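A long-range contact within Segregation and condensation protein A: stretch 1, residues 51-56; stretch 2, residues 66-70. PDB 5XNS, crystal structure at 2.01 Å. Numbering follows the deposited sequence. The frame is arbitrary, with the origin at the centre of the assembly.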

ATOM      1  N   MET B  51      27.762   2.134  10.699  1.00 35.77           N
ATOM      2  CA  MET B  51      29.007   2.886  10.791  1.00 38.43           C
ATOM      3  C   MET B  51      30.238   1.995  10.883  1.00 38.45           C
ATOM      4  O   MET B  51      31.348   2.518  11.025  1.00 38.91           O
ATOM      5  CB  MET B  51      28.993   3.818  12.007  1.00 38.41           C
ATOM      6  CG  MET B  51      27.876   4.820  12.036  1.00 36.07           C
ATOM      7  SD  MET B  51      27.883   5.727  13.606  1.00 56.49           S
ATOM      8  CE  MET B  51      27.309   4.516  14.768  1.00 42.44           C
ATOM      9  N   GLY B  52      30.072   0.677  10.824  1.00 38.47           N
ATOM     10  CA  GLY B  52      31.203  -0.222  10.876  1.00 33.99           C
ATOM     11  C   GLY B  52      31.821  -0.418  12.243  1.00 38.62           C
ATOM     12  O   GLY B  52      32.928  -0.954  12.329  1.00 37.12           O
ATOM     13  N   ARG B  53      31.138  -0.022  13.325  1.00 36.11           N
ATOM     14  CA  ARG B  53      31.717  -0.155  14.660  1.00 35.97           C
ATOM     15  C   ARG B  53      31.379  -1.469  15.350  1.00 38.17           C
ATOM     16  O   ARG B  53      32.128  -1.885  16.248  1.00 38.12           O
ATOM     17  CB  ARG B  53      31.300   1.014  15.549  1.00 37.34           C
ATOM     18  CG  ARG B  53      31.606   2.348  14.944  1.00 44.39           C
ATOM     19  CD  ARG B  53      31.607   3.453  15.984  1.00 53.08           C
ATOM     20  NE  ARG B  53      31.949   4.728  15.359  1.00 63.36           N
ATOM     21  CZ  ARG B  53      33.190   5.092  15.022  1.00 69.73           C
ATOM     22  NH1 ARG B  53      34.224   4.284  15.262  1.00 61.99           N
ATOM     23  NH2 ARG B  53      33.403   6.285  14.441  1.00 67.90           N
ATOM     24  N   VAL B  54      30.283  -2.134  14.970  1.00 33.09           N
ATOM     25  CA  VAL B  54      29.980  -3.474  15.449  1.00 32.55           C
ATOM     26  C   VAL B  54      29.519  -4.312  14.267  1.00 34.44           C
ATOM     27  O   VAL B  54      29.125  -3.795  13.221  1.00 33.04           O
ATOM     28  CB  VAL B  54      28.900  -3.509  16.556  1.00 31.37           C
ATOM     29  CG1 VAL B  54      29.234  -2.531  17.670  1.00 35.29           C
ATOM     30  CG2 VAL B  54      27.513  -3.231  15.955  1.00 27.38           C
ATOM     31  N   GLU B  55      29.554  -5.624  14.460  1.00 32.57           N
ATOM     32  CA  GLU B  55      28.977  -6.587  13.539  1.00 36.31           C
ATOM     33  C   GLU B  55      27.852  -7.332  14.248  1.00 35.18           C
ATOM     34  O   GLU B  55      28.027  -7.787  15.382  1.00 35.49           O
ATOM     35  CB  GLU B  55      30.047  -7.553  13.061  1.00 38.20           C
ATOM     36  CG  GLU B  55      29.540  -8.892  12.613  1.00 46.48           C
ATOM     37  CD  GLU B  55      30.463  -9.510  11.570  1.00 60.49           C
ATOM     38  OE1 GLU B  55      29.968 -10.314  10.740  1.00 62.84           O
ATOM     39  OE2 GLU B  55      31.672  -9.154  11.572  1.00 62.53           O
ATOM     40  N   ILE B  56      26.697  -7.430  13.599  1.00 30.30           N
ATOM     41  CA  ILE B  56      25.562  -8.178  14.128  1.00 33.27           C
ATOM     42  C   ILE B  56      25.509  -9.523  13.424  1.00 29.92           C
ATOM     43  O   ILE B  56      25.547  -9.592  12.191  1.00 35.40           O
ATOM     44  CB  ILE B  56      24.245  -7.404  13.946  1.00 35.03           C
ATOM     45  CG1 ILE B  56      24.321  -6.044  14.642  1.00 33.43           C
ATOM     46  CG2 ILE B  56      23.077  -8.223  14.485  1.00 31.84           C
ATOM     47  CD1 ILE B  56      23.180  -5.120  14.305  1.00 30.56           C
ATOM     48  N   LEU B  66      23.730 -12.010  17.963  1.00 28.19           N
ATOM     49  CA  LEU B  66      24.971 -11.754  18.685  1.00 31.83           C
ATOM     50  C   LEU B  66      25.643 -10.501  18.143  1.00 28.14           C
ATOM     51  O   LEU B  66      25.434 -10.105  16.996  1.00 31.41           O
ATOM     52  CB  LEU B  66      25.952 -12.921  18.572  1.00 31.99           C
ATOM     53  CG  LEU B  66      25.384 -14.298  18.872  1.00 36.50           C
ATOM     54  CD1 LEU B  66      26.333 -15.334  18.318  1.00 35.15           C
ATOM     55  CD2 LEU B  66      25.183 -14.476  20.377  1.00 35.54           C
ATOM     56  N   VAL B  67      26.488  -9.898  18.974  1.00 27.97           N
ATOM     57  CA  VAL B  67      27.141  -8.635  18.661  1.00 27.07           C
ATOM     58  C   VAL B  67      28.638  -8.770  18.895  1.00 32.52           C
ATOM     59  O   VAL B  67      29.067  -9.257  19.950  1.00 31.96           O
ATOM     60  CB  VAL B  67      26.586  -7.480  19.515  1.00 26.02           C
ATOM     61  CG1 VAL B  67      27.211  -6.150  19.079  1.00 26.65           C
ATOM     62  CG2 VAL B  67      25.056  -7.444  19.430  1.00 26.99           C
ATOM     63  N   VAL B  68      29.428  -8.304  17.935  1.00 27.99           N
ATOM     64  CA  VAL B  68      30.873  -8.250  18.102  1.00 33.06           C
ATOM     65  C   VAL B  68      31.335  -6.851  17.723  1.00 34.66           C
ATOM     66  O   VAL B  68      30.945  -6.345  16.661  1.00 35.85           O
ATOM     67  CB  VAL B  68      31.573  -9.324  17.255  1.00 35.92           C
ATOM     68  CG1 VAL B  68      33.085  -9.179  17.358  1.00 35.76           C
ATOM     69  CG2 VAL B  68      31.134 -10.700  17.705  1.00 35.05           C
ATOM     70  N   PRO B  69      32.137  -6.180  18.550  1.00 34.14           N
ATOM     71  CA  PRO B  69      32.659  -4.866  18.154  1.00 39.81           C
ATOM     72  C   PRO B  69      33.745  -5.006  17.096  1.00 40.95           C
ATOM     73  O   PRO B  69      34.389  -6.050  16.970  1.00 38.18           O
ATOM     74  CB  PRO B  69      33.209  -4.286  19.463  1.00 34.57           C
ATOM     75  CG  PRO B  69      33.535  -5.490  20.300  1.00 34.63           C
ATOM     76  CD  PRO B  69      32.509  -6.543  19.930  1.00 33.94           C
ATOM     77  N   MET B  70      33.897  -3.954  16.294  1.00 41.73           N
ATOM     78  CA  MET B  70      34.911  -3.908  15.236  1.00 45.52           C
ATOM     79  C   MET B  70      35.947  -2.840  15.540  1.00 52.90           C
ATOM     80  O   MET B  70      35.714  -1.958  16.378  1.00 53.33           O
ATOM     81  CB  MET B  70      34.291  -3.621  13.862  1.00 44.94           C
ATOM     82  CG  MET B  70      32.943  -4.266  13.644  1.00 47.41           C
ATOM     83  SD  MET B  70      33.072  -5.921  12.950  1.00 69.38           S
ATOM     84  CE  MET B  70      33.002  -5.537  11.198  1.00 55.28           C
TER

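Antiparallel strands alternate between residue pairs that exchange hydrogen bonds and pairs that do not, and residues 54-56 and 66-69 illustrate the rule compactly. Their N-to-C directions diverge by 158°, close to ideal antiparallel. Glu55 and Val68 form the hydrogen-bonded pair: Glu55 N donates to Val68 O at 2.7 Å, and Val68 N returns a bond to Glu55 O at 3.0 Å, both nearly straight. Flanking them, Val54 faces Pro69 and Ile56 faces Val67 without such bonds. Proline has no amide hydrogen to give, and at a non-hydrogen-bonded position none is asked of it by the facing strand. A third backbone hydrogen bond follows, Met70 N to Arg53 O at 2.7 Å. Alpha carbons add CA-H...O contacts, among them Val54 CA to Val68 O at 3.3 Å.

The same alternation sorts the side chains. Val54, Ile56, Val67 and Pro69 share one face, where Val54 CB meets Val67 CG1 at 4.0 Å, a diagonal apolar contact between buried valines. Glu55 and Val68 project from the other face. Met70, whose CA-to-CB bond points toward the first stretch, folds its flexible thioether over the backbone: its CG lies 3.5 Å from Val54 C, and its SD reaches Glu55 CB at 3.4 Å, touching the aliphatic part of an otherwise charged side chain.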